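Long-range contacts in heme utilization carrier protein (Escherichia coli O157:H7, PDB 6U9J), which probably carries heme or its anaerobic breakdown product anaerobilin through the cytosol: residues 47-57 and 146-157; 112-120 and 131-142. One frame throughout, in Å; residues are numbered along the deposited sequence. Where two conformers were deposited one is given.

Contact 1: residues 47-57 and 146-157; sequences VWDTVCEWGNV and QVSAFHTLAASL
Two helices packed on one face of the central antiparallel sheet meet here, 44-51 and 144-157, with Trp54 wedged between them and Gln146 tying down the turn that follows the first. The segment axes run nearly antiparallel, at 158°, and come no closer than 11.2 Å, so side chains have to fill the gap. The Trp54 indole does most of this. Ala149 drops its methyl onto the five-membered ring, CB lying 3.9 Å from the centroid and over the face, while the opposite face rests on the backbone of Thr50 and Val51. Further out along the indole, Trp54 CH2 reaches within 3.6 Å of Phe150 CA, and Leu153 CD2 sits 3.8 Å from Trp54 CZ2. A water takes a weak bond from Trp54 NE1 and gives one to Ala149 O. Toward the C-terminal end of 146-157, Leu157 CD1 meets Val47 CG2 at 4.1 Å, the two side chains crossing at about a right angle.

Gln146 handles the polar end. Its chain is extended beyond CG, which in the conformer given carries NE2 to two main-chain carbonyls: Asn56 O at 2.8 Å, approached from above the carbonyl plane, and Trp54 O at 2.9 Å, a weak, bent bond. The other end of the amide, OE1, accepts from Gly135 N; with both ends engaged, this orientation of the amide is favoured. Beneath the pair lies the sheet: Val47, Val51 and Trp54 pack on Ile119 of strand 114-122, and Phe150 and Leu157 on Leu106 of strand 103-111.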
loop_
_atom_site.group_PDB
_atom_site.type_symbol
_atom_site.label_atom_id
_atom_site.label_comp_id
_atom_site.label_asym_id
_atom_site.label_seq_id
_atom_site.Cartn_x
_atom_site.Cartn_y
_atom_site.Cartn_z
ATOM N N VAL A 47 -4.280 -14.300 -13.977
ATOM C CA VAL A 47 -5.217 -13.366 -13.356
ATOM C C VAL A 47 -4.747 -11.934 -13.568
ATOM O O VAL A 47 -5.509 -11.065 -14.012
ATOM C CB VAL A 47 -5.377 -13.681 -11.859
ATOM C CG1 VAL A 47 -6.165 -12.571 -11.154
ATOM C CG2 VAL A 47 -6.037 -15.052 -11.668
ATOM N N TRP A 48 -3.472 -11.671 -13.269
ATOM C CA TRP A 48 -2.968 -10.308 -13.369
ATOM C C TRP A 48 -3.109 -9.780 -14.791
ATOM O O TRP A 48 -3.668 -8.696 -15.010
ATOM C CB TRP A 48 -1.500 -10.249 -12.912
ATOM C CG TRP A 48 -1.056 -8.828 -12.702
ATOM C CD1 TRP A 48 -0.594 -7.962 -13.647
ATOM C CD2 TRP A 48 -1.123 -8.099 -11.478
ATOM N NE1 TRP A 48 -0.350 -6.726 -13.076
ATOM C CE2 TRP A 48 -0.642 -6.796 -11.740
ATOM C CE3 TRP A 48 -1.524 -8.425 -10.180
ATOM C CZ2 TRP A 48 -0.575 -5.812 -10.746
ATOM C CZ3 TRP A 48 -1.445 -7.455 -9.194
ATOM C CH2 TRP A 48 -0.975 -6.166 -9.483
ATOM N N ASP A 49 -2.616 -10.540 -15.777
ATOM C CA ASP A 49 -2.651 -10.084 -17.164
ATOM C C ASP A 49 -4.080 -9.893 -17.672
ATOM O O ASP A 49 -4.324 -9.039 -18.537
ATOM C CB ASP A 49 -1.897 -11.074 -18.049
ATOM C CG ASP A 49 -0.385 -11.048 -17.814
ATOM O OD1 ASP A 49 0.105 -10.160 -17.082
ATOM O OD2 ASP A 49 0.296 -11.944 -18.338
ATOM N N THR A 50 -5.036 -10.668 -17.146
ATOM C CA THR A 50 -6.432 -10.511 -17.545
ATOM C C THR A 50 -7.016 -9.206 -17.012
ATOM O O THR A 50 -7.639 -8.451 -17.762
ATOM C CB THR A 50 -7.244 -11.716 -17.067
ATOM O OG1 THR A 50 -6.785 -12.888 -17.742
ATOM C CG2 THR A 50 -8.733 -11.538 -17.375
ATOM N N VAL A 51 -6.772 -8.900 -15.735
ATOM C CA VAL A 51 -7.324 -7.684 -15.126
ATOM C C VAL A 51 -6.744 -6.439 -15.780
ATOM O O VAL A 51 -7.397 -5.388 -15.840
ATOM C CB VAL A 51 -7.077 -7.707 -13.602
ATOM C CG1 VAL A 51 -7.578 -6.418 -12.912
ATOM C CG2 VAL A 51 -7.738 -8.925 -12.987
ATOM N N CYS A 52 -5.509 -6.533 -16.285
ATOM C CA CYS A 52 -4.880 -5.410 -16.971
ATOM C C CYS A 52 -5.676 -4.937 -18.181
ATOM O O CYS A 52 -5.425 -3.837 -18.685
ATOM C CB CYS A 52 -3.470 -5.796 -17.430
ATOM S SG CYS A 52 -2.240 -5.843 -16.097
ATOM N N GLU A 53 -6.630 -5.735 -18.662
ATOM C CA GLU A 53 -7.411 -5.364 -19.828
ATOM C C GLU A 53 -8.776 -4.782 -19.485
ATOM O O GLU A 53 -9.499 -4.369 -20.397
ATOM C CB GLU A 53 -7.596 -6.583 -20.731
ATOM C CG GLU A 53 -6.274 -7.188 -21.148
ATOM C CD GLU A 53 -6.438 -8.325 -22.127
ATOM O OE1 GLU A 53 -5.823 -8.263 -23.219
ATOM O OE2 GLU A 53 -7.175 -9.275 -21.802
ATOM N N TRP A 54 -9.132 -4.715 -18.201
ATOM C CA TRP A 54 -10.510 -4.450 -17.795
ATOM C C TRP A 54 -10.854 -2.974 -17.665
ATOM O O TRP A 54 -12.030 -2.654 -17.432
ATOM C CB TRP A 54 -10.789 -5.129 -16.457
ATOM C CG TRP A 54 -10.900 -6.613 -16.511
ATOM C CD1 TRP A 54 -10.819 -7.412 -17.618
ATOM C CD2 TRP A 54 -11.134 -7.483 -15.398
ATOM N NE1 TRP A 54 -10.978 -8.729 -17.256
ATOM C CE2 TRP A 54 -11.173 -8.800 -15.899
ATOM C CE3 TRP A 54 -11.315 -7.274 -14.022
ATOM C CZ2 TRP A 54 -11.390 -9.908 -15.073
ATOM C CZ3 TRP A 54 -11.518 -8.376 -13.199
ATOM C CH2 TRP A 54 -11.553 -9.680 -13.731
ATOM N N GLY A 55 -9.886 -2.070 -17.788
ATOM C CA GLY A 55 -10.163 -0.666 -17.522
ATOM C C GLY A 55 -9.896 -0.255 -16.086
ATOM O O GLY A 55 -9.035 -0.837 -15.421
ATOM N N ASN A 56 -10.619 0.742 -15.583
ATOM C CA ASN A 56 -10.311 1.263 -14.257
ATOM C C ASN A 56 -10.788 0.307 -13.171
ATOM O O ASN A 56 -11.988 0.013 -13.061
ATOM C CB ASN A 56 -10.930 2.643 -14.068
ATOM C CG ASN A 56 -10.342 3.675 -15.020
ATOM O OD1 ASN A 56 -9.122 3.793 -15.153
ATOM N ND2 ASN A 56 -11.210 4.436 -15.680
ATOM N N VAL A 57 -9.845 -0.170 -12.362
ATOM C CA VAL A 57 -10.129 -0.983 -11.190
ATOM C C VAL A 57 -9.517 -0.290 -9.974
ATOM O O VAL A 57 -8.764 0.674 -10.100
ATOM C CB VAL A 57 -9.596 -2.423 -11.338
ATOM C CG1 VAL A 57 -10.304 -3.140 -12.498
ATOM C CG2 VAL A 57 -8.073 -2.442 -11.540
ATOM N N GLN A 146 -17.308 -4.773 -16.822
ATOM C CA GLN A 146 -16.274 -5.389 -15.990
ATOM C C GLN A 146 -16.800 -6.633 -15.287
ATOM O O GLN A 146 -16.082 -7.636 -15.177
ATOM C CB GLN A 146 -15.765 -4.400 -14.951
ATOM C CG GLN A 146 -14.956 -3.253 -15.502
ATOM C CD GLN A 146 -14.046 -2.658 -14.451
ATOM O OE1 GLN A 146 -14.157 -2.972 -13.261
ATOM N NE2 GLN A 146 -13.121 -1.809 -14.886
ATOM N N VAL A 147 -18.036 -6.577 -14.784
ATOM C CA VAL A 147 -18.617 -7.752 -14.143
ATOM C C VAL A 147 -18.679 -8.920 -15.123
ATOM O O VAL A 147 -18.381 -10.063 -14.764
ATOM C CB VAL A 147 -20.006 -7.405 -13.573
ATOM C CG1 VAL A 147 -20.707 -8.665 -13.076
ATOM C CG2 VAL A 147 -19.861 -6.367 -12.457
ATOM N N SER A 148 -19.045 -8.651 -16.376
ATOM C CA SER A 148 -19.063 -9.718 -17.370
ATOM C C SER A 148 -17.668 -10.310 -17.577
ATOM O O SER A 148 -17.503 -11.535 -17.609
ATOM C CB SER A 148 -19.618 -9.190 -18.689
ATOM O OG SER A 148 -19.729 -10.241 -19.635
ATOM N N ALA A 149 -16.653 -9.452 -17.692
ATOM C CA ALA A 149 -15.287 -9.942 -17.877
ATOM C C ALA A 149 -14.803 -10.718 -16.652
ATOM O O ALA A 149 -14.121 -11.744 -16.776
ATOM C CB ALA A 149 -14.372 -8.760 -18.177
ATOM N N PHE A 150 -15.163 -10.245 -15.458
ATOM C CA PHE A 150 -14.857 -10.964 -14.228
ATOM C C PHE A 150 -15.481 -12.360 -14.242
ATOM O O PHE A 150 -14.831 -13.349 -13.885
ATOM C CB PHE A 150 -15.342 -10.098 -13.049
ATOM C CG PHE A 150 -15.232 -10.720 -11.687
ATOM C CD1 PHE A 150 -16.248 -11.540 -11.191
ATOM C CD2 PHE A 150 -14.180 -10.389 -10.845
ATOM C CE1 PHE A 150 -16.155 -12.073 -9.917
ATOM C CE2 PHE A 150 -14.094 -10.919 -9.568
ATOM C CZ PHE A 150 -15.080 -11.754 -9.104
ATOM N N HIS A 151 -16.754 -12.463 -14.657
ATOM C CA HIS A 151 -17.395 -13.771 -14.743
ATOM C C HIS A 151 -16.719 -14.670 -15.771
ATOM O O HIS A 151 -16.611 -15.886 -15.563
ATOM C CB HIS A 151 -18.867 -13.606 -15.092
ATOM C CG HIS A 151 -19.691 -13.104 -13.955
ATOM N ND1 HIS A 151 -20.791 -12.298 -14.139
ATOM C CD2 HIS A 151 -19.574 -13.293 -12.620
ATOM C CE1 HIS A 151 -21.320 -12.009 -12.963
ATOM N NE2 HIS A 151 -20.614 -12.609 -12.026
ATOM N N THR A 152 -16.265 -14.094 -16.884
ATOM C CA THR A 152 -15.528 -14.884 -17.873
ATOM C C THR A 152 -14.238 -15.448 -17.285
ATOM O O THR A 152 -13.899 -16.615 -17.514
ATOM C CB THR A 152 -15.249 -14.024 -19.105
ATOM O OG1 THR A 152 -16.492 -13.695 -19.732
ATOM C CG2 THR A 152 -14.373 -14.762 -20.111
ATOM N N LEU A 153 -13.518 -14.645 -16.504
ATOM C CA LEU A 153 -12.287 -15.137 -15.890
ATOM C C LEU A 153 -12.581 -16.227 -14.869
ATOM O O LEU A 153 -11.893 -17.252 -14.829
ATOM C CB LEU A 153 -11.529 -13.988 -15.236
ATOM C CG LEU A 153 -10.305 -14.350 -14.377
ATOM C CD1 LEU A 153 -9.211 -15.107 -15.169
ATOM C CD2 LEU A 153 -9.727 -13.088 -13.745
ATOM N N ALA A 154 -13.620 -16.043 -14.046
ATOM C CA ALA A 154 -13.938 -17.063 -13.060
ATOM C C ALA A 154 -14.277 -18.390 -13.733
ATOM O O ALA A 154 -13.852 -19.454 -13.270
ATOM C CB ALA A 154 -15.097 -16.601 -12.177
ATOM N N ALA A 155 -15.020 -18.342 -14.841
ATOM C CA ALA A 155 -15.361 -19.571 -15.551
ATOM C C ALA A 155 -14.120 -20.234 -16.124
ATOM O O ALA A 155 -13.983 -21.462 -16.082
ATOM C CB ALA A 155 -16.373 -19.274 -16.657
ATOM N N SER A 156 -13.199 -19.431 -16.654
ATOM C CA SER A 156 -11.973 -19.982 -17.207
ATOM C C SER A 156 -11.073 -20.531 -16.113
ATOM O O SER A 156 -10.393 -21.531 -16.326
ATOM C CB SER A 156 -11.268 -18.910 -18.030
ATOM O OG SER A 156 -10.598 -17.993 -17.198
ATOM N N LEU A 157 -11.047 -19.910 -14.937
ATOM C CA LEU A 157 -10.243 -20.473 -13.856
ATOM C C LEU A 157 -10.795 -21.816 -13.401
ATOM O O LEU A 157 -10.061 -22.625 -12.822
ATOM C CB LEU A 157 -10.173 -19.503 -12.677
ATOM C CG LEU A 157 -9.322 -18.260 -12.914
ATOM C CD1 LEU A 157 -9.441 -17.308 -11.751
ATOM C CD2 LEU A 157 -7.851 -18.622 -13.155
HETATM O O HOH W 1 -11.990 -11.695 -18.685
#

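Contact 2: residues 112-120 and 131-142; sequences MGMDTASIL and KIFLGRDDHRQL. With PO4 (phosphate ion), chain E.
A beta hairpin, strands 114-122 and 128-133, forms the middle of the six-stranded sheet, and beyond its paired part an arginine from the following loop continues the link. Ile119 and Ile132 make the hydrogen-bonded pair, with Ile119 N to Ile132 O at 2.8 Å and Ile132 N to Ile119 O at 2.9 Å, both nearly straight. One more backbone bond, Leu134 N to Ala117 O at 3.1 Å, follows before the chains part. In the non-hydrogen-bonded pairs on either side, Ser118 CB lies 3.7 Å from Phe133 CE2, and Leu120 runs alongside the extended aliphatic chain of Lys131, whose NZ goes on to a salt bridge with Glu16.

Where the strands diverge, Arg136 reaches back across. Its chain, extended from CG to NE, brings NH1 to Asp115 O at 2.8 Å, while NH2 adds a weak bond to that same oxygen and a sounder one to Arg140 O at 3.0 Å. The guanidinium is sandwiched: Met114 SD lies off-centre over one face and Leu142 CD2 is centred over the other. This sandwich and the bonds to Asp115 O and Arg140 O limit the rotation of the group, which ties the 136-142 loop to the strand. At the loop's start Arg136 N gives weak bonds to a phosphate ion, probably from the crystallisation liquor, which Ser71 OG also binds. With its alternating hydrogen-bonded and non-hydrogen-bonded pairs, the arrangement is that of an antiparallel beta hairpin, flanked by strands 103-111 and 56-62.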
loop_
_atom_site.group_PDB
_atom_site.type_symbol
_atom_site.label_atom_id
_atom_site.label_comp_id
_atom_site.label_asym_id
_atom_site.label_seq_id
_atom_site.Cartn_x
_atom_site.Cartn_y
_atom_site.Cartn_z
ATOM N N MET A 112 -22.628 -4.420 3.000
ATOM C CA MET A 112 -23.562 -3.383 3.437
ATOM C C MET A 112 -24.546 -3.031 2.321
ATOM O O MET A 112 -24.806 -1.860 2.034
ATOM C CB MET A 112 -22.804 -2.145 3.906
ATOM C CG MET A 112 -21.627 -2.476 4.810
ATOM S SD MET A 112 -21.133 -1.077 5.823
ATOM C CE MET A 112 -20.571 0.052 4.559
ATOM N N GLY A 113 -25.085 -4.057 1.671
ATOM C CA GLY A 113 -26.100 -3.880 0.648
ATOM C C GLY A 113 -25.568 -3.550 -0.729
ATOM O O GLY A 113 -26.359 -3.470 -1.679
ATOM N N MET A 114 -24.252 -3.407 -0.877
ATOM C CA MET A 114 -23.622 -3.054 -2.139
ATOM C C MET A 114 -23.118 -4.332 -2.806
ATOM O O MET A 114 -22.365 -5.091 -2.190
ATOM C CB MET A 114 -22.468 -2.093 -1.870
ATOM C CG MET A 114 -22.151 -1.101 -2.942
ATOM S SD MET A 114 -21.312 0.263 -2.120
ATOM C CE MET A 114 -20.044 -0.633 -1.224
ATOM N N ASP A 115 -23.530 -4.578 -4.053
ATOM C CA ASP A 115 -22.879 -5.628 -4.835
ATOM C C ASP A 115 -21.394 -5.306 -4.965
ATOM O O ASP A 115 -21.024 -4.168 -5.265
ATOM C CB ASP A 115 -23.490 -5.737 -6.237
ATOM C CG ASP A 115 -24.733 -6.627 -6.300
ATOM O OD1 ASP A 115 -25.194 -7.122 -5.250
ATOM O OD2 ASP A 115 -25.234 -6.821 -7.431
ATOM N N THR A 116 -20.543 -6.309 -4.742
ATOM C CA THR A 116 -19.094 -6.156 -4.872
ATOM C C THR A 116 -18.520 -7.354 -5.600
ATOM O O THR A 116 -19.051 -8.463 -5.523
ATOM C CB THR A 116 -18.361 -6.059 -3.527
ATOM O OG1 THR A 116 -18.398 -7.335 -2.876
ATOM C CG2 THR A 116 -18.944 -4.965 -2.626
ATOM N N ALA A 117 -17.399 -7.135 -6.281
ATOM C CA ALA A 117 -16.702 -8.202 -6.976
ATOM C C ALA A 117 -15.224 -7.934 -6.781
ATOM O O ALA A 117 -14.761 -6.834 -7.087
ATOM C CB ALA A 117 -17.045 -8.241 -8.466
ATOM N N SER A 118 -14.517 -8.900 -6.212
ATOM C CA SER A 118 -13.144 -8.657 -5.804
ATOM C C SER A 118 -12.255 -9.843 -6.137
ATOM O O SER A 118 -12.708 -10.980 -6.289
ATOM C CB SER A 118 -13.061 -8.376 -4.296
ATOM O OG SER A 118 -13.494 -9.489 -3.545
ATOM N N ILE A 119 -10.958 -9.548 -6.248
ATOM C CA ILE A 119 -9.905 -10.552 -6.364
ATOM C C ILE A 119 -8.992 -10.394 -5.162
ATOM O O ILE A 119 -8.488 -9.298 -4.914
ATOM C CB ILE A 119 -9.125 -10.386 -7.669
ATOM C CG1 ILE A 119 -10.076 -10.488 -8.849
ATOM C CG2 ILE A 119 -7.975 -11.415 -7.776
ATOM C CD1 ILE A 119 -9.476 -10.049 -10.145
ATOM N N LEU A 120 -8.800 -11.472 -4.409
ATOM C CA LEU A 120 -7.952 -11.477 -3.225
ATOM C C LEU A 120 -6.734 -12.338 -3.505
ATOM O O LEU A 120 -6.867 -13.472 -3.980
ATOM C CB LEU A 120 -8.687 -12.018 -1.998
ATOM C CG LEU A 120 -9.380 -10.991 -1.109
ATOM C CD1 LEU A 120 -10.292 -10.109 -1.942
ATOM C CD2 LEU A 120 -10.169 -11.709 -0.029
ATOM N N LYS A 131 -5.596 -6.717 -2.703
ATOM C CA LYS A 131 -6.970 -6.857 -3.170
ATOM C C LYS A 131 -7.179 -5.986 -4.398
ATOM O O LYS A 131 -6.622 -4.890 -4.492
ATOM C CB LYS A 131 -7.990 -6.451 -2.079
ATOM C CG LYS A 131 -7.923 -7.291 -0.807
ATOM C CD LYS A 131 -9.073 -6.962 0.139
ATOM C CE LYS A 131 -8.972 -7.749 1.433
ATOM N NZ LYS A 131 -10.193 -7.520 2.280
ATOM N N ILE A 132 -7.967 -6.475 -5.348
ATOM C CA ILE A 132 -8.432 -5.673 -6.477
ATOM C C ILE A 132 -9.949 -5.716 -6.483
ATOM O O ILE A 132 -10.535 -6.801 -6.425
ATOM C CB ILE A 132 -7.881 -6.180 -7.818
ATOM C CG1 ILE A 132 -6.350 -6.135 -7.823
ATOM C CG2 ILE A 132 -8.426 -5.338 -8.968
ATOM C CD1 ILE A 132 -5.753 -6.840 -9.023
ATOM N N PHE A 133 -10.582 -4.544 -6.563
ATOM C CA PHE A 133 -12.033 -4.416 -6.605
ATOM C C PHE A 133 -12.471 -3.858 -7.950
ATOM O O PHE A 133 -11.825 -2.965 -8.493
ATOM C CB PHE A 133 -12.535 -3.483 -5.496
ATOM C CG PHE A 133 -12.379 -4.043 -4.125
ATOM C CD1 PHE A 133 -11.207 -3.847 -3.412
ATOM C CD2 PHE A 133 -13.417 -4.756 -3.533
ATOM C CE1 PHE A 133 -11.062 -4.369 -2.134
ATOM C CE2 PHE A 133 -13.279 -5.280 -2.252
ATOM C CZ PHE A 133 -12.101 -5.088 -1.555
ATOM N N LEU A 134 -13.608 -4.330 -8.459
ATOM C CA LEU A 134 -14.098 -3.801 -9.723
ATOM C C LEU A 134 -14.513 -2.345 -9.579
ATOM O O LEU A 134 -14.896 -1.891 -8.497
ATOM C CB LEU A 134 -15.286 -4.607 -10.226
ATOM C CG LEU A 134 -14.991 -5.965 -10.827
ATOM C CD1 LEU A 134 -16.202 -6.443 -11.623
ATOM C CD2 LEU A 134 -13.764 -5.921 -11.711
ATOM N N GLY A 135 -14.442 -1.614 -10.702
ATOM C CA GLY A 135 -14.778 -0.203 -10.712
ATOM C C GLY A 135 -16.274 0.070 -10.701
ATOM O O GLY A 135 -17.115 -0.811 -10.869
ATOM N N ARG A 136 -16.606 1.340 -10.499
ATOM C CA ARG A 136 -17.992 1.754 -10.329
ATOM C C ARG A 136 -18.276 2.989 -11.168
ATOM O O ARG A 136 -17.361 3.675 -11.637
ATOM C CB ARG A 136 -18.314 2.030 -8.857
ATOM C CG ARG A 136 -18.278 0.775 -7.994
ATOM C CD ARG A 136 -18.669 1.041 -6.557
ATOM N NE ARG A 136 -18.471 -0.155 -5.749
ATOM C CZ ARG A 136 -19.415 -1.059 -5.500
ATOM N NH1 ARG A 136 -19.126 -2.128 -4.766
ATOM N NH2 ARG A 136 -20.642 -0.902 -5.993
ATOM N N ASP A 137 -19.570 3.248 -11.369
ATOM C CA ASP A 137 -20.015 4.445 -12.064
ATOM C C ASP A 137 -20.336 5.541 -11.049
ATOM O O ASP A 137 -20.157 5.379 -9.839
ATOM C CB ASP A 137 -21.205 4.134 -12.982
ATOM C CG ASP A 137 -22.480 3.710 -12.233
ATOM O OD1 ASP A 137 -22.638 3.957 -11.016
ATOM O OD2 ASP A 137 -23.362 3.117 -12.891
ATOM N N ASP A 138 -20.839 6.672 -11.548
ATOM C CA ASP A 138 -21.119 7.805 -10.674
ATOM C C ASP A 138 -22.268 7.536 -9.709
ATOM O O ASP A 138 -22.350 8.203 -8.672
ATOM C CB ASP A 138 -21.405 9.049 -11.514
ATOM C CG ASP A 138 -20.317 9.318 -12.541
ATOM O OD1 ASP A 138 -19.271 8.637 -12.492
ATOM O OD2 ASP A 138 -20.503 10.212 -13.395
ATOM N N HIS A 139 -23.148 6.580 -10.010
ATOM C CA HIS A 139 -24.186 6.161 -9.078
ATOM C C HIS A 139 -23.717 5.063 -8.129
ATOM O O HIS A 139 -24.553 4.457 -7.453
ATOM C CB HIS A 139 -25.436 5.679 -9.831
ATOM C CG HIS A 139 -26.024 6.697 -10.756
ATOM N ND1 HIS A 139 -25.308 7.279 -11.780
ATOM C CD2 HIS A 139 -27.265 7.235 -10.812
ATOM C CE1 HIS A 139 -26.082 8.132 -12.427
ATOM N NE2 HIS A 139 -27.274 8.125 -11.858
ATOM N N ARG A 140 -22.403 4.784 -8.103
ATOM C CA ARG A 140 -21.803 3.791 -7.209
ATOM C C ARG A 140 -22.291 2.374 -7.506
ATOM O O ARG A 140 -22.312 1.512 -6.625
ATOM C CB ARG A 140 -22.041 4.153 -5.742
ATOM C CG ARG A 140 -21.507 5.529 -5.380
ATOM C CD ARG A 140 -21.971 5.954 -4.006
ATOM N NE ARG A 140 -23.424 6.006 -3.921
ATOM C CZ ARG A 140 -24.140 7.066 -4.276
ATOM N NH1 ARG A 140 -23.525 8.147 -4.738
ATOM N NH2 ARG A 140 -25.463 7.045 -4.176
ATOM N N GLN A 141 -22.682 2.130 -8.746
ATOM C CA GLN A 141 -23.008 0.804 -9.234
ATOM C C GLN A 141 -21.800 0.230 -9.964
ATOM O O GLN A 141 -21.018 0.954 -10.586
ATOM C CB GLN A 141 -24.198 0.852 -10.188
ATOM C CG GLN A 141 -25.477 1.442 -9.593
ATOM C CD GLN A 141 -26.137 0.532 -8.584
ATOM O OE1 GLN A 141 -25.886 -0.668 -8.546
ATOM N NE2 GLN A 141 -27.019 1.103 -7.769
ATOM N N LEU A 142 -21.668 -1.085 -9.899
ATOM C CA LEU A 142 -20.588 -1.738 -10.635
ATOM C C LEU A 142 -20.739 -1.493 -12.133
ATOM O O LEU A 142 -21.843 -1.274 -12.646
ATOM C CB LEU A 142 -20.578 -3.232 -10.346
ATOM C CG LEU A 142 -20.279 -3.617 -8.900
ATOM C CD1 LEU A 142 -20.418 -5.111 -8.704
ATOM C CD2 LEU A 142 -18.868 -3.149 -8.495
HETATM P P PO4 E . -13.394 3.274 -9.805
HETATM O O1 PO4 E . -12.148 2.409 -9.904
HETATM O O2 PO4 E . -13.017 4.647 -9.296
HETATM O O3 PO4 E . -14.039 3.396 -11.168
HETATM O O4 PO4 E . -14.387 2.658 -8.846
#

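How the contacts relate
Contacts 1 and 2 share one sheet and split its work. Contact 2 is the sheet's own backbone ladder, extended beyond the end of the paired strands by a loop arginine among mostly partly exposed residues; contact 1 is the helical layer over the face that carries Ile119, and relies mainly on apolar side chains around an indole. They touch directly: Val51 CG2 packs 3.5 Å from Ile119 CD1, and Phe150 CE2 lies 3.6 Å from Ser118 O. Each uses one long polar side chain to secure main-chain carbonyls, a neutral amide in 146-157 and a charged guanidinium in 131-142. The chain passes from the loop of contact 2 straight into helix 144-157, and both contacts mix buried with more open residues.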